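Local coordinates for ABC transporter, substrate binding protein (Polyamine) (Agrobacterium tumefaciens, PDB 4EUO) that probably serves as the periplasmic substrate-binding component of an ABC transporter, selectively binding gamma-aminobutyric acid (GABA), at residues Lys167-Ile172 / Glu306-Trp311; Ala145-Asp150 / Tyr158-Asp163; Phe78-Lys83 / Phe243-Thr248. All coordinates share one frame; numbering follows the deposited sequence.

Interaction 1 (Lys167-Ile172 / Glu306-Trp311). With SO4 (sulfate ion), chain F.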
loop_
_atom_site.group_PDB
_atom_site.type_symbol
_atom_site.label_atom_id
_atom_site.label_comp_id
_atom_site.label_asym_id
_atom_site.label_seq_id
_atom_site.Cartn_x
_atom_site.Cartn_y
_atom_site.Cartn_z
ATOM N N LYS A 167 17.427 -3.481 -16.343
ATOM C CA LYS A 167 17.623 -3.257 -17.788
ATOM C C LYS A 167 16.317 -2.839 -18.456
ATOM O O LYS A 167 16.323 -1.949 -19.307
ATOM C CB LYS A 167 18.167 -4.524 -18.466
ATOM C CG LYS A 167 19.639 -4.733 -18.148
ATOM C CD LYS A 167 20.223 -5.977 -18.812
ATOM C CE LYS A 167 21.704 -6.111 -18.553
ATOM N NZ LYS A 167 22.248 -7.380 -19.114
ATOM N N LYS A 168 15.185 -3.440 -18.050
ATOM C CA LYS A 168 13.895 -3.076 -18.612
ATOM C C LYS A 168 13.512 -1.637 -18.185
ATOM O O LYS A 168 13.045 -0.842 -18.999
ATOM C CB LYS A 168 12.809 -4.082 -18.184
ATOM C CG LYS A 168 11.416 -3.820 -18.803
ATOM C CD LYS A 168 11.412 -3.814 -20.349
ATOM C CE LYS A 168 9.998 -3.909 -20.817
ATOM N NZ LYS A 168 9.909 -3.788 -22.296
ATOM N N LEU A 169 13.722 -1.297 -16.914
ATOM C CA LEU A 169 13.463 0.074 -16.448
ATOM C C LEU A 169 14.350 1.101 -17.166
ATOM O O LEU A 169 13.885 2.188 -17.473
ATOM C CB LEU A 169 13.641 0.195 -14.930
ATOM C CG LEU A 169 12.488 -0.428 -14.158
ATOM C CD1 LEU A 169 12.955 -0.849 -12.759
ATOM C CD2 LEU A 169 11.299 0.534 -14.091
ATOM N N ASP A 170 15.610 0.732 -17.485
ATOM C CA ASP A 170 16.510 1.645 -18.205
ATOM C C ASP A 170 15.930 2.067 -19.538
ATOM O O ASP A 170 16.217 3.193 -19.973
ATOM C CB ASP A 170 17.847 0.955 -18.449
ATOM C CG ASP A 170 18.784 0.980 -17.268
ATOM O OD1 ASP A 170 18.511 1.732 -16.310
ATOM O OD2 ASP A 170 19.806 0.246 -17.300
ATOM N N THR A 171 15.119 1.203 -20.204
ATOM C CA THR A 171 14.558 1.563 -21.507
ATOM C C THR A 171 13.590 2.746 -21.444
ATOM O O THR A 171 13.299 3.362 -22.485
ATOM C CB THR A 171 13.884 0.358 -22.184
ATOM O OG1 THR A 171 12.660 0.028 -21.512
ATOM C CG2 THR A 171 14.790 -0.866 -22.308
ATOM N N ILE A 172 13.054 3.069 -20.235
ATOM C CA ILE A 172 12.091 4.160 -20.105
ATOM C C ILE A 172 12.484 5.134 -19.012
ATOM O O ILE A 172 11.701 6.042 -18.736
ATOM C CB ILE A 172 10.660 3.613 -19.821
ATOM C CG1 ILE A 172 10.574 2.902 -18.447
ATOM C CG2 ILE A 172 10.193 2.691 -20.952
ATOM C CD1 ILE A 172 9.136 2.797 -17.899
ATOM N N GLU A 306 19.174 -1.352 -1.294
ATOM C CA GLU A 306 20.495 -0.827 -1.702
ATOM C C GLU A 306 20.616 -0.827 -3.216
ATOM O O GLU A 306 21.020 0.170 -3.819
ATOM C CB GLU A 306 21.612 -1.683 -1.081
ATOM C CG GLU A 306 21.810 -1.364 0.390
ATOM C CD GLU A 306 23.002 -2.000 1.084
ATOM O OE1 GLU A 306 23.969 -2.393 0.391
ATOM O OE2 GLU A 306 22.981 -2.068 2.334
ATOM N N ARG A 307 20.213 -1.930 -3.861
ATOM C CA ARG A 307 20.283 -2.047 -5.316
ATOM C C ARG A 307 19.351 -1.079 -6.030
ATOM O O ARG A 307 19.706 -0.512 -7.066
ATOM C CB ARG A 307 20.046 -3.512 -5.730
ATOM C CG ARG A 307 21.223 -4.340 -5.181
ATOM C CD ARG A 307 21.307 -5.747 -5.673
ATOM N NE ARG A 307 21.431 -5.816 -7.128
ATOM C CZ ARG A 307 21.339 -6.948 -7.808
ATOM N NH1 ARG A 307 21.121 -8.094 -7.173
ATOM N NH2 ARG A 307 21.398 -6.937 -9.130
ATOM N N TRP A 308 18.125 -0.924 -5.485
ATOM C CA TRP A 308 17.143 -0.024 -6.055
ATOM C C TRP A 308 17.637 1.431 -6.055
ATOM O O TRP A 308 17.612 2.073 -7.090
ATOM C CB TRP A 308 15.824 -0.170 -5.275
ATOM C CG TRP A 308 14.788 0.855 -5.625
ATOM C CD1 TRP A 308 14.486 1.992 -4.934
ATOM C CD2 TRP A 308 13.977 0.873 -6.808
ATOM N NE1 TRP A 308 13.473 2.686 -5.577
ATOM C CE2 TRP A 308 13.153 2.020 -6.735
ATOM C CE3 TRP A 308 13.814 -0.018 -7.892
ATOM C CZ2 TRP A 308 12.216 2.328 -7.716
ATOM C CZ3 TRP A 308 12.889 0.289 -8.872
ATOM C CH2 TRP A 308 12.083 1.438 -8.771
ATOM N N TYR A 309 18.109 1.920 -4.904
ATOM C CA TYR A 309 18.580 3.307 -4.831
ATOM C C TYR A 309 19.849 3.517 -5.632
ATOM O O TYR A 309 19.984 4.556 -6.278
ATOM C CB TYR A 309 18.698 3.778 -3.376
ATOM C CG TYR A 309 17.354 3.811 -2.682
ATOM C CD1 TYR A 309 16.303 4.577 -3.186
ATOM C CD2 TYR A 309 17.110 3.027 -1.565
ATOM C CE1 TYR A 309 15.057 4.575 -2.566
ATOM C CE2 TYR A 309 15.868 3.013 -0.943
ATOM C CZ TYR A 309 14.835 3.776 -1.465
ATOM O OH TYR A 309 13.604 3.719 -0.871
ATOM N N ALA A 310 20.744 2.520 -5.665
ATOM C CA ALA A 310 21.958 2.632 -6.488
ATOM C C ALA A 310 21.589 2.686 -7.963
ATOM O O ALA A 310 22.106 3.524 -8.704
ATOM C CB ALA A 310 22.885 1.466 -6.220
ATOM N N TRP A 311 20.596 1.883 -8.393
ATOM C CA TRP A 311 20.186 1.912 -9.779
ATOM C C TRP A 311 19.553 3.270 -10.126
ATOM O O TRP A 311 19.810 3.831 -11.196
ATOM C CB TRP A 311 19.224 0.742 -10.093
ATOM C CG TRP A 311 18.521 0.961 -11.391
ATOM C CD1 TRP A 311 19.048 0.786 -12.636
ATOM C CD2 TRP A 311 17.233 1.579 -11.586
ATOM N NE1 TRP A 311 18.164 1.226 -13.591
ATOM C CE2 TRP A 311 17.044 1.728 -12.975
ATOM C CE3 TRP A 311 16.228 2.043 -10.715
ATOM C CZ2 TRP A 311 15.903 2.310 -13.520
ATOM C CZ3 TRP A 311 15.087 2.616 -11.257
ATOM C CH2 TRP A 311 14.939 2.760 -12.646
HETATM S S SO4 F . 20.231 -10.566 -9.679
HETATM O O1 SO4 F . 21.020 -10.343 -8.490
HETATM O O2 SO4 F . 20.686 -11.817 -10.340
HETATM O O3 SO4 F . 18.812 -10.694 -9.340
HETATM O O4 SO4 F . 20.432 -9.407 -10.528
#
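Leu169 and Trp311 form the tight part of this contact between helix 162-170 and the C-terminal helix 301-313. Leu169 CB lies 3.4 Å from Trp311 CZ2, on the six-membered half of the indole. From the same side chain, CD1 sits over one face of that ring, displaced toward the rim, and also touches Trp308 CZ3 at 4.1 Å. The two indoles are themselves in contact, with Trp311 CE3 4.2 Å above the plane of Trp308, so the leucine meets a pair of packed aromatics. Phe166 stacks on Trp311, while Trp308 NE1 is satisfied by Lys136 O.

The looser rim is at partly exposed Asp170. Trp311 extends across the gap because its chi1 of 165° sets CG opposite the backbone nitrogen. The bond from Trp311 NE1 to Asp170 OD1 is 2.8 Å long and fairly straight (160°). It runs nearly in the indole plane yet meets the carboxylate from above its own plane. A salt bridge from OD2 to Lys314 should hold the carboxylate's rotation. Further along, Arg307 lies on Leu162 and Phe166, salt-bridges Asp163 and meets a sulfate, probably from the crystallisation liquor, edge-on, with NH1 2.6 Å from O1 and NH2 3.0 Å from O4. Such aromatic helix-to-helix packing secures the C-terminal helix to one lobe of the periplasmic binding protein fold.

Interaction 2 (Ala145-Asp150 / Tyr158-Asp163). With SO4 (sulfate ion), chain F.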
loop_
_atom_site.group_PDB
_atom_site.type_symbol
_atom_site.label_atom_id
_atom_site.label_comp_id
_atom_site.label_asym_id
_atom_site.label_seq_id
_atom_site.Cartn_x
_atom_site.Cartn_y
_atom_site.Cartn_z
ATOM N N ALA A 145 6.530 -5.203 -11.994
ATOM C CA ALA A 145 5.892 -4.691 -13.205
ATOM C C ALA A 145 6.882 -4.680 -14.371
ATOM O O ALA A 145 6.491 -5.039 -15.499
ATOM C CB ALA A 145 5.341 -3.300 -12.949
ATOM N N ALA A 146 8.143 -4.275 -14.137
ATOM C CA ALA A 146 9.157 -4.275 -15.201
ATOM C C ALA A 146 9.376 -5.710 -15.716
ATOM O O ALA A 146 9.471 -5.922 -16.937
ATOM C CB ALA A 146 10.459 -3.717 -14.645
ATOM N N LEU A 147 9.424 -6.691 -14.821
ATOM C CA LEU A 147 9.648 -8.070 -15.221
ATOM C C LEU A 147 8.458 -8.585 -16.006
ATOM O O LEU A 147 8.658 -9.253 -17.042
ATOM C CB LEU A 147 9.947 -8.925 -13.983
ATOM C CG LEU A 147 11.315 -8.662 -13.354
ATOM C CD1 LEU A 147 11.368 -9.157 -11.928
ATOM C CD2 LEU A 147 12.455 -9.262 -14.204
ATOM N N LEU A 148 7.235 -8.273 -15.567
ATOM C CA LEU A 148 6.033 -8.676 -16.310
ATOM C C LEU A 148 6.014 -8.025 -17.669
ATOM O O LEU A 148 5.679 -8.706 -18.652
ATOM C CB LEU A 148 4.765 -8.306 -15.554
ATOM C CG LEU A 148 4.565 -9.025 -14.210
ATOM C CD1 LEU A 148 3.556 -8.274 -13.344
ATOM C CD2 LEU A 148 4.155 -10.483 -14.401
ATOM N N ALA A 149 6.374 -6.751 -17.761
ATOM C CA ALA A 149 6.419 -6.032 -19.038
ATOM C C ALA A 149 7.456 -6.666 -19.951
ATOM O O ALA A 149 7.295 -6.598 -21.185
ATOM C CB ALA A 149 6.780 -4.588 -18.792
ATOM N N ASP A 150 8.506 -7.285 -19.373
ATOM C CA ASP A 150 9.586 -7.943 -20.109
ATOM C C ASP A 150 9.274 -9.417 -20.409
ATOM O O ASP A 150 10.172 -10.142 -20.845
ATOM C CB ASP A 150 10.928 -7.793 -19.395
ATOM C CG ASP A 150 12.121 -8.001 -20.295
ATOM O OD1 ASP A 150 12.092 -7.489 -21.452
ATOM O OD2 ASP A 150 13.110 -8.575 -19.820
ATOM N N TYR A 158 9.613 -14.861 -8.728
ATOM C CA TYR A 158 10.530 -15.020 -7.611
ATOM C C TYR A 158 11.411 -16.258 -7.713
ATOM O O TYR A 158 10.911 -17.317 -8.102
ATOM C CB TYR A 158 9.781 -15.020 -6.279
ATOM C CG TYR A 158 8.960 -13.769 -6.082
ATOM C CD1 TYR A 158 9.553 -12.592 -5.658
ATOM C CD2 TYR A 158 7.603 -13.746 -6.392
ATOM C CE1 TYR A 158 8.826 -11.412 -5.544
ATOM C CE2 TYR A 158 6.868 -12.557 -6.327
ATOM C CZ TYR A 158 7.489 -11.398 -5.892
ATOM O OH TYR A 158 6.751 -10.248 -5.756
ATOM N N PRO A 159 12.706 -16.163 -7.374
ATOM C CA PRO A 159 13.420 -14.967 -6.898
ATOM C C PRO A 159 13.566 -13.918 -7.980
ATOM O O PRO A 159 13.689 -14.239 -9.152
ATOM C CB PRO A 159 14.775 -15.517 -6.436
ATOM C CG PRO A 159 14.995 -16.724 -7.310
ATOM C CD PRO A 159 13.617 -17.327 -7.500
ATOM N N LEU A 160 13.553 -12.661 -7.590
ATOM C CA LEU A 160 13.591 -11.591 -8.563
ATOM C C LEU A 160 14.876 -11.539 -9.358
ATOM O O LEU A 160 15.949 -11.642 -8.776
ATOM C CB LEU A 160 13.413 -10.247 -7.861
ATOM C CG LEU A 160 12.073 -10.028 -7.167
ATOM C CD1 LEU A 160 12.163 -8.780 -6.304
ATOM C CD2 LEU A 160 10.893 -9.983 -8.157
ATOM N N ASP A 161 14.770 -11.316 -10.677
ATOM C CA ASP A 161 15.939 -11.079 -11.507
ATOM C C ASP A 161 16.114 -9.548 -11.565
ATOM O O ASP A 161 15.545 -8.854 -12.427
ATOM C CB ASP A 161 15.752 -11.696 -12.881
ATOM C CG ASP A 161 16.981 -11.638 -13.752
ATOM O OD1 ASP A 161 17.857 -10.785 -13.480
ATOM O OD2 ASP A 161 16.989 -12.332 -14.798
ATOM N N LEU A 162 16.873 -9.019 -10.612
ATOM C CA LEU A 162 17.020 -7.576 -10.491
ATOM C C LEU A 162 17.713 -6.966 -11.693
ATOM O O LEU A 162 17.249 -5.938 -12.194
ATOM C CB LEU A 162 17.710 -7.181 -9.183
ATOM C CG LEU A 162 17.005 -7.589 -7.900
ATOM C CD1 LEU A 162 17.781 -7.087 -6.686
ATOM C CD2 LEU A 162 15.571 -7.035 -7.832
ATOM N N ASP A 163 18.760 -7.627 -12.229
ATOM C CA ASP A 163 19.469 -7.105 -13.396
ATOM C C ASP A 163 18.541 -6.982 -14.565
ATOM O O ASP A 163 18.550 -5.960 -15.258
ATOM C CB ASP A 163 20.656 -8.015 -13.737
ATOM C CG ASP A 163 21.873 -7.844 -12.846
ATOM O OD1 ASP A 163 21.918 -6.853 -12.074
ATOM O OD2 ASP A 163 22.790 -8.691 -12.929
HETATM S S SO4 F . 20.231 -10.566 -9.679
HETATM O O1 SO4 F . 21.020 -10.343 -8.490
HETATM O O2 SO4 F . 20.686 -11.817 -10.340
HETATM O O3 SO4 F . 18.812 -10.694 -9.340
HETATM O O4 SO4 F . 20.432 -9.407 -10.528
#
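Leu147, near the end of helix 142-149, faces Asp161, the N-cap of helix 162-170, with their CA atoms 7.9 Å apart. The motif is a helix N-cap: Asp161 OD1 accepts from Arg164 N, closing the first turn, and the cap residue's backbone rests on the preceding helix. Leu147 carries the apolar part with both of its methyls. Because CG is anti to the carbonyl carbon (chi1 -71°), the branch points across the gap. CD1 meets Leu160 CD2 at 3.9 Å, the two side chains crossing at about a right angle. CD2 instead approaches the backbone of the cap, 3.6 Å from Asp161 O, and lies 4.3 Å from Asp161 CB. Leu157, Arg164 and Ala165 also touch Leu147, so this buried leucine fills the angle between helix 162-170 and the chain leading into it. That chain has a cis peptide before Pro159 and is held at Leu160 N by the hydroxyl of Tyr296.

On the solvent side the start of helix 162-170, where Asp161 and Asp163 are exposed, binds a sulfate, probably from the crystallisation liquor. Leu162 N donates to sulfate O3 at 2.9 Å (155°). A second bond, 3.0 Å long (145°), runs from Asp163 N to sulfate O4. The helix dipole would favour an anion here. Asp163 brings a second negative charge near the sulfate, its OD1 3.3 Å from O4; the cost is probably offset by Arg307, whose NH2 bonds both Asp163 OD1 and sulfate O4.

Interaction 3 (Phe78-Lys83 / Phe243-Thr248)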
loop_
_atom_site.group_PDB
_atom_site.type_symbol
_atom_site.label_atom_id
_atom_site.label_comp_id
_atom_site.label_asym_id
_atom_site.label_seq_id
_atom_site.Cartn_x
_atom_site.Cartn_y
_atom_site.Cartn_z
ATOM N N PHE A 78 -1.921 -10.655 21.391
ATOM C CA PHE A 78 -2.971 -11.482 20.814
ATOM C C PHE A 78 -4.008 -12.007 21.826
ATOM O O PHE A 78 -4.924 -12.734 21.442
ATOM C CB PHE A 78 -2.419 -12.562 19.888
ATOM C CG PHE A 78 -1.846 -11.982 18.615
ATOM C CD1 PHE A 78 -2.683 -11.520 17.607
ATOM C CD2 PHE A 78 -0.473 -11.909 18.425
ATOM C CE1 PHE A 78 -2.151 -10.977 16.426
ATOM C CE2 PHE A 78 0.059 -11.385 17.237
ATOM C CZ PHE A 78 -0.789 -10.937 16.245
ATOM N N SER A 79 -3.923 -11.560 23.082
ATOM C CA SER A 79 -4.983 -11.858 24.050
ATOM C C SER A 79 -6.041 -10.747 23.901
ATOM O O SER A 79 -7.176 -10.895 24.350
ATOM C CB SER A 79 -4.436 -11.924 25.479
ATOM O OG SER A 79 -4.206 -10.639 26.036
ATOM N N VAL A 80 -5.655 -9.623 23.236
ATOM C CA VAL A 80 -6.528 -8.491 22.979
ATOM C C VAL A 80 -6.947 -8.515 21.491
ATOM O O VAL A 80 -8.126 -8.343 21.186
ATOM C CB VAL A 80 -5.831 -7.164 23.372
ATOM C CG1 VAL A 80 -6.644 -5.958 22.925
ATOM C CG2 VAL A 80 -5.590 -7.111 24.887
ATOM N N ILE A 81 -5.971 -8.653 20.575
ATOM C CA ILE A 81 -6.266 -8.728 19.144
ATOM C C ILE A 81 -6.625 -10.201 18.869
ATOM O O ILE A 81 -5.795 -11.091 19.063
ATOM C CB ILE A 81 -5.052 -8.233 18.315
ATOM C CG1 ILE A 81 -4.729 -6.745 18.610
ATOM C CG2 ILE A 81 -5.292 -8.448 16.803
ATOM C CD1 ILE A 81 -3.276 -6.399 18.412
ATOM N N ASP A 82 -7.810 -10.415 18.369
ATOM C CA ASP A 82 -8.307 -11.752 18.055
ATOM C C ASP A 82 -7.969 -12.072 16.620
ATOM O O ASP A 82 -8.612 -11.555 15.714
ATOM C CB ASP A 82 -9.824 -11.813 18.310
ATOM C CG ASP A 82 -10.474 -13.144 17.936
ATOM O OD1 ASP A 82 -9.732 -14.125 17.695
ATOM O OD2 ASP A 82 -11.719 -13.192 17.860
ATOM N N LYS A 83 -6.978 -12.932 16.418
ATOM C CA LYS A 83 -6.539 -13.274 15.071
ATOM C C LYS A 83 -7.495 -14.215 14.336
ATOM O O LYS A 83 -7.293 -14.477 13.152
ATOM C CB LYS A 83 -5.089 -13.805 15.063
ATOM C CG LYS A 83 -4.881 -15.128 15.811
ATOM C CD LYS A 83 -3.475 -15.708 15.629
ATOM C CE LYS A 83 -2.413 -15.057 16.487
ATOM N NZ LYS A 83 -1.136 -15.821 16.462
ATOM N N PHE A 243 -6.683 -0.355 19.713
ATOM C CA PHE A 243 -6.978 0.318 18.463
ATOM C C PHE A 243 -6.833 -0.666 17.299
ATOM O O PHE A 243 -7.702 -0.673 16.409
ATOM C CB PHE A 243 -6.045 1.528 18.276
ATOM C CG PHE A 243 -6.333 2.284 16.996
ATOM C CD1 PHE A 243 -7.314 3.260 16.951
ATOM C CD2 PHE A 243 -5.690 1.944 15.809
ATOM C CE1 PHE A 243 -7.605 3.938 15.763
ATOM C CE2 PHE A 243 -5.979 2.622 14.619
ATOM C CZ PHE A 243 -6.954 3.587 14.590
ATOM N N ILE A 244 -5.789 -1.500 17.335
ATOM C CA ILE A 244 -5.591 -2.478 16.259
ATOM C C ILE A 244 -6.743 -3.491 16.259
ATOM O O ILE A 244 -7.289 -3.818 15.194
ATOM C CB ILE A 244 -4.221 -3.129 16.355
ATOM C CG1 ILE A 244 -3.124 -2.077 16.050
ATOM C CG2 ILE A 244 -4.128 -4.336 15.413
ATOM C CD1 ILE A 244 -1.720 -2.594 16.150
ATOM N N ALA A 245 -7.190 -3.924 17.469
ATOM C CA ALA A 245 -8.311 -4.865 17.554
ATOM C C ALA A 245 -9.562 -4.229 16.933
ATOM O O ALA A 245 -10.306 -4.910 16.221
ATOM C CB ALA A 245 -8.557 -5.215 19.017
ATOM N N LEU A 246 -9.789 -2.944 17.177
ATOM C CA LEU A 246 -10.921 -2.246 16.630
ATOM C C LEU A 246 -10.783 -2.073 15.097
ATOM O O LEU A 246 -11.697 -2.401 14.342
ATOM C CB LEU A 246 -11.088 -0.891 17.350
ATOM C CG LEU A 246 -12.245 0.028 16.908
ATOM C CD1 LEU A 246 -11.941 0.806 15.607
ATOM C CD2 LEU A 246 -13.603 -0.685 16.864
ATOM N N ALA A 247 -9.639 -1.535 14.653
ATOM C CA ALA A 247 -9.440 -1.240 13.226
ATOM C C ALA A 247 -9.553 -2.471 12.325
ATOM O O ALA A 247 -9.910 -2.348 11.140
ATOM C CB ALA A 247 -8.068 -0.609 13.045
ATOM N N THR A 248 -9.211 -3.631 12.882
ATOM C CA THR A 248 -9.239 -4.887 12.136
ATOM C C THR A 248 -10.507 -5.705 12.356
ATOM O O THR A 248 -10.626 -6.802 11.787
ATOM C CB THR A 248 -7.995 -5.723 12.358
ATOM O OG1 THR A 248 -7.935 -6.130 13.730
ATOM C CG2 THR A 248 -6.715 -4.992 11.969
#
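Where Val80 and Ile81 meet Ile244 and Ala245, no aromatic ring enters the contact; the flat groups lie to its flanks. Phe78 touches Val96, and Lys83 CE, in one of two conformers, lies 3.7 Å above one face of its ring, toward the rim. The Phe243 ring meets Phe24 edge-to-face and Phe5 with planes about 40° apart. A further flat group is the Ile244 carbonyl: Ile244 O accepts from Thr248 N at 3.0 Å and, from the opposite face, from Thr248 OG1 at 2.8 Å.

The contact joins the loop between helix 61-67 and strand 96-107 to the end of helix 237-247 in a solute-binding protein fold. Ile81 CG1 is anti to the carbonyl carbon (chi1 -62°); CD1 touches Ile244 CG2 at 3.7 Å, while CG1 lies 4.1 Å from Ala245 CB. That methyl points at the loop, 3.8 Å from Val80 O. Its small size matches the close backbones, with Ile81 CA 4.7 Å from Ala245 CA.

The contact is thus apolar, held by van der Waals packing and burial, and polar bonds stay within each side: Ser79 OG to Asp77 and Asp82 OD1 to Thr84 in the loop, Thr248 to Ile244 O at the helix end.

In the fold
Interactions 1 and 2 form one neighbourhood: their centres are about 11 Å apart, both use helix 162-170, and both touch the same sulfate. Arg307 NH2 of interaction 1 and Asp163 OD1 of interaction 2 join them directly by a 3.0 Å salt bridge. Interaction 3 lies on the opposite side of the chain's centre, about 39 Å from interaction 1 and about 36 Å from interaction 2, centre to centre. None of the six segments contains a residue of the GABA pocket. The central beta sheet gives an indirect route: Ile244 packs on strands 96-107 and 215-229, which carry pocket residues Phe99, Tyr101 and Asp226, and Leu148 touches Ile222 of the latter strand.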